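Pli0006 protein (Listeria innocua, PDB 3OP9) probably binds DNA as a plasmid-encoded, all-helical transcriptional regulator with a helix-turn-helix domain of the XRE (Cro/C1) type. Local coordinates at residues 33-36 with 37-40; 84-87 with 88-92. All blocks are in the same frame, centred on the assembly; numbering follows the deposited sequence.

Interaction 1: 33-36 with 37-40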
loop_
_atom_site.group_PDB
_atom_site.type_symbol
_atom_site.label_atom_id
_atom_site.label_comp_id
_atom_site.label_asym_id
_atom_site.label_seq_id
_atom_site.Cartn_x
_atom_site.Cartn_y
_atom_site.Cartn_z
ATOM N N ASN A 33 -1.468 -27.431 -11.572
ATOM C CA ASN A 33 -0.864 -28.673 -12.052
ATOM C C ASN A 33 -0.271 -29.522 -10.920
ATOM O O ASN A 33 0.904 -29.898 -10.951
ATOM C CB ASN A 33 0.199 -28.363 -13.107
ATOM C CG ASN A 33 -0.391 -27.669 -14.319
ATOM O OD1 ASN A 33 -0.057 -26.522 -14.620
ATOM N ND2 ASN A 33 -1.307 -28.351 -15.000
ATOM N N VAL A 34 -1.099 -29.810 -9.919
ATOM C CA VAL A 34 -0.749 -30.745 -8.863
ATOM C C VAL A 34 -1.902 -31.738 -8.707
ATOM O O VAL A 34 -2.968 -31.558 -9.298
ATOM C CB VAL A 34 -0.526 -30.031 -7.510
ATOM C CG1 VAL A 34 0.654 -29.053 -7.596
ATOM C CG2 VAL A 34 -1.818 -29.310 -7.061
ATOM N N GLN A 35 -1.696 -32.763 -7.888
ATOM C CA GLN A 35 -2.763 -33.676 -7.505
ATOM C C GLN A 35 -3.801 -32.975 -6.656
ATOM O O GLN A 35 -3.464 -32.072 -5.894
ATOM C CB GLN A 35 -2.202 -34.792 -6.650
ATOM C CG GLN A 35 -1.312 -35.770 -7.357
ATOM C CD GLN A 35 -0.657 -36.687 -6.348
ATOM O OE1 GLN A 35 -1.095 -36.764 -5.201
ATOM N NE2 GLN A 35 0.405 -37.341 -6.746
ATOM N N THR A 36 -5.045 -33.442 -6.740
ATOM C CA THR A 36 -6.110 -32.957 -5.876
ATOM C C THR A 36 -5.751 -33.214 -4.408
ATOM O O THR A 36 -6.066 -32.425 -3.529
ATOM C CB THR A 36 -7.448 -33.633 -6.238
ATOM O OG1 THR A 36 -7.838 -33.227 -7.559
ATOM C CG2 THR A 36 -8.539 -33.250 -5.239
ATOM N N ARG A 37 -5.080 -34.325 -4.141
ATOM C CA ARG A 37 -4.649 -34.644 -2.785
ATOM C C ARG A 37 -3.725 -33.570 -2.240
ATOM O O ARG A 37 -3.789 -33.223 -1.067
ATOM C CB ARG A 37 -3.925 -35.997 -2.772
ATOM C CG ARG A 37 -3.346 -36.400 -1.436
ATOM C CD ARG A 37 -2.674 -37.758 -1.575
ATOM N NE ARG A 37 -3.642 -38.783 -1.934
ATOM C CZ ARG A 37 -3.328 -40.027 -2.256
ATOM N NH1 ARG A 37 -2.056 -40.397 -2.278
ATOM N NH2 ARG A 37 -4.286 -40.898 -2.561
ATOM N N THR A 38 -2.855 -33.046 -3.087
ATOM C CA THR A 38 -1.895 -32.052 -2.642
ATOM C C THR A 38 -2.623 -30.783 -2.234
ATOM O O THR A 38 -2.240 -30.134 -1.270
ATOM C CB THR A 38 -0.869 -31.721 -3.735
ATOM O OG1 THR A 38 -0.034 -32.868 -3.944
ATOM C CG2 THR A 38 0.002 -30.572 -3.317
ATOM N N VAL A 39 -3.668 -30.435 -2.970
ATOM C CA VAL A 39 -4.471 -29.253 -2.629
ATOM C C VAL A 39 -5.195 -29.458 -1.287
ATOM O O VAL A 39 -5.317 -28.535 -0.483
ATOM C CB VAL A 39 -5.460 -28.967 -3.743
ATOM C CG1 VAL A 39 -6.547 -27.954 -3.261
ATOM C CG2 VAL A 39 -4.715 -28.461 -4.974
ATOM N N ALA A 40 -5.663 -30.677 -1.043
ATOM C CA ALA A 40 -6.248 -31.020 0.250
ATOM C C ALA A 40 -5.246 -30.748 1.352
ATOM O O ALA A 40 -5.598 -30.202 2.401
ATOM C CB ALA A 40 -6.691 -32.505 0.289
#
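Val34 and Val39 meet at about a right angle where the turn of a helix-turn-helix leads into its second helix. Helix 25-32 ends in a Schellman motif with Asn33 as the C-prime residue, positive in phi; the chain then runs through Val34 to Gln35, the N-cap of helix 36-44. In XRE-type regulators this second helix is the one usually laid into the major groove, so the junction probably sets how that helix is presented to DNA. The valines show how such a corner is closed: CG2 of Val34 lies 3.7 Å from CG2 of Val39, a single branch from each residue making the touch. With CG1 of Val34 anti to the carbonyl carbon (chi1 -63°), CG2 is left between the backbone N and the carbonyl carbon, facing Val39. Val39, buried, also packs on Asn25 of the preceding helix, and Thr36 lies against Asn25, His26 and Ala29 of the same helix. Thr38 comes next to Val34 more loosely, CB to CB at 4.2 Å. On the exposed side, Gln35 and Arg37 run side by side and point the same way, the amide and guanidinium planes nearly perpendicular at 88°. Their contact is made by the glutamine oxygen OE1 alongside the aliphatic stem of the arginine, 3.8 Å from Arg37 CB, so the flat ends do not stack. The first turn of the helix is closed by the main chain: Gln35 O accepts weak bonds from both Thr38 N, at 3.0 Å but bent, and Val39 N. One residue on, Ala40 N donates to Thr36 O at 3.1 Å with an N-H...O angle of 160°.

Interaction 2: 84-87 with 88-92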
loop_
_atom_site.group_PDB
_atom_site.type_symbol
_atom_site.label_atom_id
_atom_site.label_comp_id
_atom_site.label_asym_id
_atom_site.label_seq_id
_atom_site.Cartn_x
_atom_site.Cartn_y
_atom_site.Cartn_z
ATOM N N LYS A 84 12.351 9.036 0.895
ATOM C CA LYS A 84 11.137 8.238 0.773
ATOM C C LYS A 84 10.152 9.045 -0.061
ATOM O O LYS A 84 9.414 8.538 -0.899
ATOM C CB LYS A 84 10.566 8.005 2.195
ATOM C CG LYS A 84 9.459 6.955 2.331
ATOM C CD LYS A 84 8.888 6.991 3.760
ATOM C CE LYS A 84 8.353 5.648 4.237
ATOM N NZ LYS A 84 6.992 5.334 3.735
ATOM N N GLN A 85 10.138 10.337 0.196
ATOM C CA GLN A 85 9.225 11.228 -0.500
ATOM C C GLN A 85 9.582 11.273 -1.998
ATOM O O GLN A 85 8.700 11.206 -2.877
ATOM C CB GLN A 85 9.312 12.599 0.179
ATOM C CG GLN A 85 8.428 13.634 -0.329
ATOM C CD GLN A 85 8.625 14.944 0.459
ATOM O OE1 GLN A 85 9.749 15.349 0.732
ATOM N NE2 GLN A 85 7.533 15.586 0.826
ATOM N N TRP A 86 10.879 11.330 -2.301
ATOM C CA TRP A 86 11.340 11.284 -3.702
ATOM C C TRP A 86 10.938 9.967 -4.377
ATOM O O TRP A 86 10.399 9.930 -5.505
ATOM C CB TRP A 86 12.877 11.480 -3.781
ATOM C CG TRP A 86 13.362 11.392 -5.190
ATOM C CD1 TRP A 86 13.294 12.377 -6.144
ATOM C CD2 TRP A 86 13.956 10.252 -5.835
ATOM N NE1 TRP A 86 13.807 11.912 -7.344
ATOM C CE2 TRP A 86 14.224 10.619 -7.177
ATOM C CE3 TRP A 86 14.266 8.957 -5.416
ATOM C CZ2 TRP A 86 14.798 9.737 -8.098
ATOM C CZ3 TRP A 86 14.858 8.085 -6.344
ATOM C CH2 TRP A 86 15.097 8.488 -7.658
ATOM N N LEU A 87 11.152 8.872 -3.672
ATOM C CA LEU A 87 10.828 7.562 -4.226
ATOM C C LEU A 87 9.315 7.470 -4.524
ATOM O O LEU A 87 8.875 7.027 -5.583
ATOM C CB LEU A 87 11.269 6.501 -3.211
ATOM C CG LEU A 87 11.372 5.048 -3.663
ATOM C CD1 LEU A 87 12.177 4.950 -4.952
ATOM C CD2 LEU A 87 12.001 4.195 -2.548
ATOM N N LEU A 88 8.518 7.917 -3.571
ATOM C CA LEU A 88 7.059 7.966 -3.752
ATOM C C LEU A 88 6.660 8.812 -4.966
ATOM O O LEU A 88 5.736 8.455 -5.706
ATOM C CB LEU A 88 6.396 8.516 -2.480
ATOM C CG LEU A 88 4.873 8.810 -2.590
ATOM C CD1 LEU A 88 4.139 7.501 -2.730
ATOM C CD2 LEU A 88 4.293 9.664 -1.396
ATOM N N SER A 89 7.364 9.920 -5.174
ATOM C CA SER A 89 7.095 10.829 -6.289
ATOM C C SER A 89 7.291 10.174 -7.653
ATOM O O SER A 89 6.765 10.665 -8.636
ATOM C CB SER A 89 7.986 12.088 -6.198
ATOM O OG SER A 89 9.282 11.820 -6.726
ATOM N N LEU A 90 8.051 9.074 -7.728
ATOM C CA LEU A 90 8.236 8.414 -9.027
ATOM C C LEU A 90 6.921 7.847 -9.544
ATOM O O LEU A 90 6.757 7.623 -10.743
ATOM C CB LEU A 90 9.298 7.320 -8.946
ATOM C CG LEU A 90 10.709 7.871 -8.614
ATOM C CD1 LEU A 90 11.708 6.700 -8.602
ATOM C CD2 LEU A 90 11.202 8.949 -9.620
ATOM N N ASN A 91 5.962 7.640 -8.642
ATOM C CA ASN A 91 4.670 7.097 -9.054
ATOM C C ASN A 91 3.841 8.078 -9.862
ATOM O O ASN A 91 2.866 7.696 -10.505
ATOM C CB ASN A 91 3.907 6.583 -7.830
ATOM C CG ASN A 91 4.537 5.336 -7.267
ATOM O OD1 ASN A 91 4.539 4.294 -7.915
ATOM N ND2 ASN A 91 5.111 5.436 -6.089
ATOM N N LEU A 92 4.237 9.344 -9.840
ATOM C CA LEU A 92 3.604 10.350 -10.684
ATOM C C LEU A 92 4.070 10.340 -12.143
ATOM O O LEU A 92 3.399 10.919 -13.011
ATOM C CB LEU A 92 3.898 11.752 -10.138
ATOM C CG LEU A 92 2.996 12.319 -9.035
ATOM C CD1 LEU A 92 2.812 11.352 -7.894
ATOM C CD2 LEU A 92 3.617 13.606 -8.542
#
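Leu90 lays its two methyls over one face of the Trp86 indole near the end of helix 81-89, a local contact between residues four apart. CD1 makes a CH-pi contact, 4.3 Å from the centroid of the six-membered ring and 25° off its normal, while CD2 sits toward the rim, 4.0 Å from CZ2. Trp86 reaches this place with CG anti to its backbone N (chi1 178°), swinging the indole alongside the next turn. Leu87 closes the cluster, its CD1 4.1 Å from Leu90 CD1. This apolar side is buried against a third subunit, whose Ile101 packs on Trp86 and whose Leu87 and Leu90 meet Leu90 and Leu87 here in a reciprocal exchange.

The looser side is that of Lys84 and Leu88, both partly exposed. Asn91, though partly exposed, packs on Glu67 of the second subunit and Leu87 of the third; its ND2 and backbone N both donate to Leu88 O, from the same face of its plane. Gln85 stands apart, buried and held by the second subunit, where NE2 donates to Gly70 O and Gln7 O.

In the backbone, Leu88 N donates to Lys84 O in regular fashion, whereas Leu90 N bonds to Leu87 O from above the carbonyl plane and only weakly to Trp86 O. Ser89 OG donates, at a very short 2.5 Å whose exact length is doubtful, in the carbonyl plane on a lone pair of Trp86 O. The hydroxyl thus probably supplements the weak bond from Leu90 N, beside an apolar face used for assembly.

Overall arrangement
Interaction 1 precedes interaction 2 along the chain, and the two do not touch: their centres lie 42 Å apart, their nearest atoms about 32 Å, on opposite sides of the chain's centre. They share no helix. The first, at 33-40, joins helix 25-32 to helix 36-44 within the helix-turn-helix region, and no other chain of the assembly touches its segments. The second, at 84-92, lies on helix 81-89 and the residues that follow, is buried, and borders two further subunits of the four-chain assembly. The arrangement is consistent with 33-40 serving DNA binding, while 84-92 lies in the subunit interface, where it meets the N-terminal part and helix 65-69 of the second subunit.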